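Local coordinates for NLP/P60 family protein (Bacillus cereus ATCC 10987, PDB 3H41), which probably cleaves gamma-D-glutamyl-L-lysine bonds in cell-wall murein peptides as a cysteine peptidase, releasing L-Ala-gamma-D-Glu dipeptides, at residues H269-I274 with M279-R284; I292-P297 with E301-A306. One frame throughout, in Å; residues are numbered along the deposited sequence.

Contact 1 (H269-I274 with M279-R284); sequences HVAMYI and MIHSPR
Met272 and Ile280 form a hydrogen-bonded antiparallel pair, Met272 N to Ile280 O at 2.9 Å and Ile280 N to Met272 O at 2.8 Å, on strands running at 141°. The ladder ends early: a water takes over, donating to Val270 O and accepting from Ser282 N. On one face, the CG2 methyls of Ile274 and Ile280 press together at 3.5 Å, tight for two carbons, while Met272, a selenomethionine like Met279, turns about its CG–SE bond to lay CE 3.6 Å from Ile280 CG2; helix 189-197 packs against this cluster. On the other, the extended Met279 chain brings SE within 3.7 Å of Ala271 CB. In one of its two modelled conformers, His269 has CG anti to its backbone N (chi1 -175°), which carries the imidazole across to His281. There His269 NE2 shares a bent hydrogen bond with His281 ND1 (2.7 Å, 142°), the rings meeting rim to rim and steeply inclined. Pro283 CB lies over one face of the His281 ring, toward its rim, and Glu290 OE2 is hydrogen-bonded to His281 NE2. Gripped at both nitrogens, His281 is placed to orient this conformer of His269, the inferred proton acceptor, probably as in a Cys-His-His catalytic triad.

Contact 2 (I292-P297 with E301-A306); sequences IPLNTP and EEYAGA
Leu294 meets Tyr303 through side chains alone, with no hydrogen bond linking 292-297 to 301-306; the nearest CA atoms, Pro297 and Glu301, are still 7.2 Å apart. From the Leu294 backbone, CB points toward 301-306. CG, anti to the backbone N (chi1 177°), carries the fork onward to the tyrosine. Leu294 CD1 arrives at the ring edge, near the ring plane, 4.2 Å from Tyr303 CD1. The other branch stays looser, Leu294 CD2 lying 4.6 Å from Tyr303 CE1. Gly305 N sits 3.5 Å above one face of the same ring, near its rim. Phe258 and Leu250 also pack on Leu294, which explains its burial despite so light a contact. Behind it the chain reverses: Asn295 centres an inverse gamma turn, and Thr296 OG1 donates to Pro293 O at 2.7 Å. At the exposed end, Glu301 bends at chi2 so that OE1 lies 3.8 Å from Pro297 C and accepts a hydrogen bond from Gly298 N. The arrangement belongs to a crossover in the NlpC/P60 sheet: the chain leaves edge strand 290-293, passes through the short helix 299-302, weakly bonded at its end, and re-enters as strand 303-308, on the far side of three intervening strands.

Contacts 1 and 2 follow one another along the chain, their centres 10 Å apart, and meet in one sheet, where strands 278-281 and 290-293 are neighbours. A probable hydrogen bond from Met279 N to Ile292 O (2.9 Å) joins them, and Met279 SE packs on Leu294 CD1 at 3.8 Å, extending the apolar layer of contact 1 into contact 2. Ile292 CD1 also lies 3.6 Å from His281 CE1. Contact 1 holds the inferred catalytic histidines, the His269 side chain being about 6 Å from the bound D-glutamate; contact 2 stands back, Leu294 being about 8 Å from His269, side chain to side chain. Tyr299, between the segments of contact 2, meets both histidine rings.

Contact 1 (H269-I274 with M279-R284)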
loop_
_atom_site.group_PDB
_atom_site.type_symbol
_atom_site.label_atom_id
_atom_site.label_comp_id
_atom_site.label_asym_id
_atom_site.label_seq_id
_atom_site.Cartn_x
_atom_site.Cartn_y
_atom_site.Cartn_z
ATOM N N HIS A 269 -3.466 0.872 -16.373
ATOM C CA HIS A 269 -3.858 1.947 -15.464
ATOM C C HIS A 269 -5.204 1.644 -14.832
ATOM O O HIS A 269 -6.066 1.007 -15.446
ATOM C CB HIS A 269 -3.876 3.324 -16.168
ATOM C CG HIS A 269 -4.168 4.458 -15.234
ATOM N ND1 HIS A 269 -3.304 4.818 -14.220
ATOM C CD2 HIS A 269 -5.254 5.255 -15.101
ATOM C CE1 HIS A 269 -3.832 5.817 -13.533
ATOM N NE2 HIS A 269 -5.020 6.090 -14.037
ATOM N N VAL A 270 -5.377 2.108 -13.597
ATOM C CA VAL A 270 -6.625 1.964 -12.892
ATOM C C VAL A 270 -6.889 3.266 -12.140
ATOM O O VAL A 270 -5.938 3.929 -11.644
ATOM C CB VAL A 270 -6.638 0.761 -11.955
ATOM C CG1 VAL A 270 -5.468 0.817 -10.939
ATOM C CG2 VAL A 270 -8.031 0.598 -11.260
ATOM N N ALA A 271 -8.160 3.639 -12.111
ATOM C CA ALA A 271 -8.623 4.815 -11.383
ATOM C C ALA A 271 -9.950 4.471 -10.682
ATOM O O ALA A 271 -10.549 3.457 -10.959
ATOM C CB ALA A 271 -8.778 5.993 -12.361
HETATM N N MSE A 272 -10.379 5.268 -9.718
HETATM C CA MSE A 272 -11.691 5.050 -9.097
HETATM C C MSE A 272 -12.634 6.153 -9.487
HETATM O O MSE A 272 -12.305 7.334 -9.342
HETATM C CB MSE A 272 -11.568 5.036 -7.544
HETATM C CG MSE A 272 -12.846 4.666 -6.861
HETATM SE SE MSE A 272 -12.622 4.400 -4.941
HETATM C CE MSE A 272 -11.979 6.120 -4.528
ATOM N N TYR A 273 -13.814 5.755 -9.956
ATOM C CA TYR A 273 -14.880 6.676 -10.316
ATOM C C TYR A 273 -15.405 7.375 -9.074
ATOM O O TYR A 273 -15.663 6.718 -8.056
ATOM C CB TYR A 273 -16.015 5.931 -11.030
ATOM C CG TYR A 273 -17.008 6.876 -11.682
ATOM C CD1 TYR A 273 -16.589 7.824 -12.603
ATOM C CD2 TYR A 273 -18.371 6.810 -11.386
ATOM C CE1 TYR A 273 -17.487 8.691 -13.197
ATOM C CE2 TYR A 273 -19.279 7.691 -11.975
ATOM C CZ TYR A 273 -18.834 8.611 -12.880
ATOM O OH TYR A 273 -19.726 9.484 -13.457
ATOM N N ILE A 274 -15.559 8.689 -9.143
ATOM C CA ILE A 274 -16.040 9.460 -7.966
ATOM C C ILE A 274 -17.357 10.182 -8.253
ATOM O O ILE A 274 -17.815 11.012 -7.450
ATOM C CB ILE A 274 -14.944 10.429 -7.395
ATOM C CG1 ILE A 274 -14.715 11.663 -8.282
ATOM C CG2 ILE A 274 -13.616 9.668 -7.179
ATOM C CD1 ILE A 274 -13.902 12.825 -7.599
HETATM N N MSE A 279 -12.818 11.082 -11.816
HETATM C CA MSE A 279 -12.159 9.917 -11.223
HETATM C C MSE A 279 -10.972 10.387 -10.404
HETATM O O MSE A 279 -10.456 11.472 -10.612
HETATM C CB MSE A 279 -11.717 8.902 -12.267
HETATM C CG MSE A 279 -10.711 9.432 -13.229
HETATM SE SE MSE A 279 -10.517 8.248 -14.743
HETATM C CE MSE A 279 -8.927 9.051 -15.236
ATOM N N ILE A 280 -10.569 9.563 -9.448
ATOM C CA ILE A 280 -9.429 9.848 -8.632
ATOM C C ILE A 280 -8.414 8.730 -8.866
ATOM O O ILE A 280 -8.814 7.591 -9.051
ATOM C CB ILE A 280 -9.821 9.998 -7.127
ATOM C CG1 ILE A 280 -8.661 10.564 -6.324
ATOM C CG2 ILE A 280 -10.371 8.677 -6.549
ATOM C CD1 ILE A 280 -9.071 11.100 -4.875
ATOM N N HIS A 281 -7.121 9.096 -8.926
ATOM C CA HIS A 281 -6.050 8.141 -9.160
ATOM C C HIS A 281 -4.695 8.662 -8.748
ATOM O O HIS A 281 -4.498 9.865 -8.503
ATOM C CB HIS A 281 -6.040 7.685 -10.662
ATOM C CG HIS A 281 -5.765 8.770 -11.662
ATOM N ND1 HIS A 281 -5.701 8.519 -13.028
ATOM C CD2 HIS A 281 -5.530 10.101 -11.518
ATOM C CE1 HIS A 281 -5.430 9.646 -13.663
ATOM N NE2 HIS A 281 -5.346 10.622 -12.779
ATOM N N SER A 282 -3.747 7.740 -8.614
ATOM C CA SER A 282 -2.319 8.073 -8.575
ATOM C C SER A 282 -1.697 7.763 -9.946
ATOM O O SER A 282 -1.453 6.602 -10.260
ATOM C CB SER A 282 -1.617 7.287 -7.475
ATOM O OG SER A 282 -0.318 7.796 -7.361
ATOM N N PRO A 283 -1.448 8.794 -10.777
ATOM C CA PRO A 283 -1.478 8.449 -12.225
ATOM C C PRO A 283 -0.177 8.055 -12.906
ATOM O O PRO A 283 -0.166 7.107 -13.691
ATOM C CB PRO A 283 -2.034 9.724 -12.858
ATOM C CG PRO A 283 -1.569 10.793 -11.989
ATOM C CD PRO A 283 -1.554 10.249 -10.575
ATOM N N ARG A 284 0.900 8.784 -12.626
ATOM C CA ARG A 284 2.199 8.565 -13.266
ATOM C C ARG A 284 3.248 9.387 -12.521
ATOM O O ARG A 284 2.907 10.320 -11.783
ATOM C CB ARG A 284 2.149 8.985 -14.752
ATOM C CG ARG A 284 1.796 10.471 -14.975
ATOM C CD ARG A 284 1.878 10.921 -16.446
ATOM N NE ARG A 284 1.226 9.966 -17.333
ATOM C CZ ARG A 284 1.656 9.622 -18.549
ATOM N NH1 ARG A 284 2.775 10.144 -19.072
ATOM N NH2 ARG A 284 0.962 8.729 -19.246
HETATM O O HOH W 1 -5.109 4.945 -9.113
#

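Contact 2 (I292-P297 with E301-A306)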
loop_
_atom_site.group_PDB
_atom_site.type_symbol
_atom_site.label_atom_id
_atom_site.label_comp_id
_atom_site.label_asym_id
_atom_site.label_seq_id
_atom_site.Cartn_x
_atom_site.Cartn_y
_atom_site.Cartn_z
ATOM N N ILE A 292 -9.404 13.965 -12.005
ATOM C CA ILE A 292 -9.560 14.421 -13.399
ATOM C C ILE A 292 -10.823 13.841 -14.048
ATOM O O ILE A 292 -11.415 12.866 -13.551
ATOM C CB ILE A 292 -8.320 14.084 -14.308
ATOM C CG1 ILE A 292 -8.082 12.583 -14.426
ATOM C CG2 ILE A 292 -7.059 14.804 -13.840
ATOM C CD1 ILE A 292 -7.043 12.238 -15.499
ATOM N N PRO A 293 -11.244 14.424 -15.172
ATOM C CA PRO A 293 -12.419 13.849 -15.803
ATOM C C PRO A 293 -12.094 12.508 -16.391
ATOM O O PRO A 293 -10.948 12.309 -16.853
ATOM C CB PRO A 293 -12.734 14.830 -16.958
ATOM C CG PRO A 293 -12.062 16.124 -16.582
ATOM C CD PRO A 293 -10.884 15.756 -15.703
ATOM N N LEU A 294 -13.092 11.621 -16.453
ATOM C CA LEU A 294 -12.948 10.365 -17.175
ATOM C C LEU A 294 -12.710 10.639 -18.662
ATOM O O LEU A 294 -11.914 9.967 -19.316
ATOM C CB LEU A 294 -14.185 9.489 -16.970
ATOM C CG LEU A 294 -14.256 8.145 -17.704
ATOM C CD1 LEU A 294 -12.995 7.238 -17.499
ATOM C CD2 LEU A 294 -15.511 7.465 -17.249
ATOM N N ASN A 295 -13.375 11.661 -19.173
ATOM C CA ASN A 295 -13.204 12.123 -20.523
ATOM C C ASN A 295 -11.958 12.979 -20.677
ATOM O O ASN A 295 -12.056 14.140 -21.030
ATOM C CB ASN A 295 -14.423 12.949 -20.920
ATOM C CG ASN A 295 -14.492 13.193 -22.408
ATOM O OD1 ASN A 295 -13.982 12.395 -23.204
ATOM N ND2 ASN A 295 -15.096 14.316 -22.799
ATOM N N THR A 296 -10.793 12.442 -20.362
ATOM C CA THR A 296 -9.541 13.163 -20.567
ATOM C C THR A 296 -8.870 12.470 -21.754
ATOM O O THR A 296 -8.872 11.240 -21.827
ATOM C CB THR A 296 -8.670 13.129 -19.303
ATOM O OG1 THR A 296 -9.336 13.874 -18.271
ATOM C CG2 THR A 296 -7.243 13.699 -19.556
ATOM N N PRO A 297 -8.357 13.260 -22.728
ATOM C CA PRO A 297 -7.599 12.728 -23.880
ATOM C C PRO A 297 -6.553 11.750 -23.436
ATOM O O PRO A 297 -5.806 12.052 -22.498
ATOM C CB PRO A 297 -6.906 13.976 -24.467
ATOM C CG PRO A 297 -7.849 15.074 -24.162
ATOM C CD PRO A 297 -8.527 14.724 -22.823
ATOM N N GLU A 301 -9.694 7.030 -24.822
ATOM C CA GLU A 301 -9.451 6.112 -25.927
ATOM C C GLU A 301 -9.005 4.737 -25.466
ATOM O O GLU A 301 -9.171 3.747 -26.200
ATOM C CB GLU A 301 -8.388 6.665 -26.906
ATOM C CG GLU A 301 -8.826 7.877 -27.719
ATOM C CD GLU A 301 -8.655 9.229 -26.979
ATOM O OE1 GLU A 301 -8.199 9.226 -25.805
ATOM O OE2 GLU A 301 -8.957 10.296 -27.584
ATOM N N GLU A 302 -8.433 4.674 -24.260
ATOM C CA GLU A 302 -7.906 3.430 -23.691
ATOM C C GLU A 302 -8.858 2.761 -22.665
ATOM O O GLU A 302 -8.505 1.720 -22.089
ATOM C CB GLU A 302 -6.540 3.687 -23.045
ATOM C CG GLU A 302 -5.382 3.866 -24.048
ATOM C CD GLU A 302 -4.018 3.627 -23.466
ATOM O OE1 GLU A 302 -3.872 3.608 -22.221
ATOM O OE2 GLU A 302 -3.073 3.438 -24.274
ATOM N N TYR A 303 -10.039 3.339 -22.480
ATOM C CA TYR A 303 -11.055 2.791 -21.602
ATOM C C TYR A 303 -11.200 1.297 -21.877
ATOM O O TYR A 303 -11.444 0.886 -23.018
ATOM C CB TYR A 303 -12.382 3.501 -21.812
ATOM C CG TYR A 303 -13.438 3.068 -20.845
ATOM C CD1 TYR A 303 -13.519 3.636 -19.579
ATOM C CD2 TYR A 303 -14.335 2.045 -21.170
ATOM C CE1 TYR A 303 -14.481 3.214 -18.667
ATOM C CE2 TYR A 303 -15.312 1.611 -20.247
ATOM C CZ TYR A 303 -15.372 2.218 -18.999
ATOM O OH TYR A 303 -16.302 1.836 -18.058
ATOM N N ALA A 304 -11.029 0.487 -20.833
ATOM C CA ALA A 304 -11.026 -0.957 -20.972
ATOM C C ALA A 304 -11.939 -1.643 -19.974
ATOM O O ALA A 304 -11.672 -2.783 -19.591
ATOM C CB ALA A 304 -9.609 -1.495 -20.806
ATOM N N GLY A 305 -12.950 -0.938 -19.508
ATOM C CA GLY A 305 -13.998 -1.548 -18.670
ATOM C C GLY A 305 -13.932 -1.108 -17.212
ATOM O O GLY A 305 -13.102 -0.294 -16.839
ATOM N N ALA A 306 -14.866 -1.602 -16.411
ATOM C CA ALA A 306 -15.001 -1.172 -15.032
ATOM C C ALA A 306 -15.436 -2.354 -14.181
ATOM O O ALA A 306 -16.134 -3.269 -14.677
ATOM C CB ALA A 306 -15.982 0.014 -14.915
#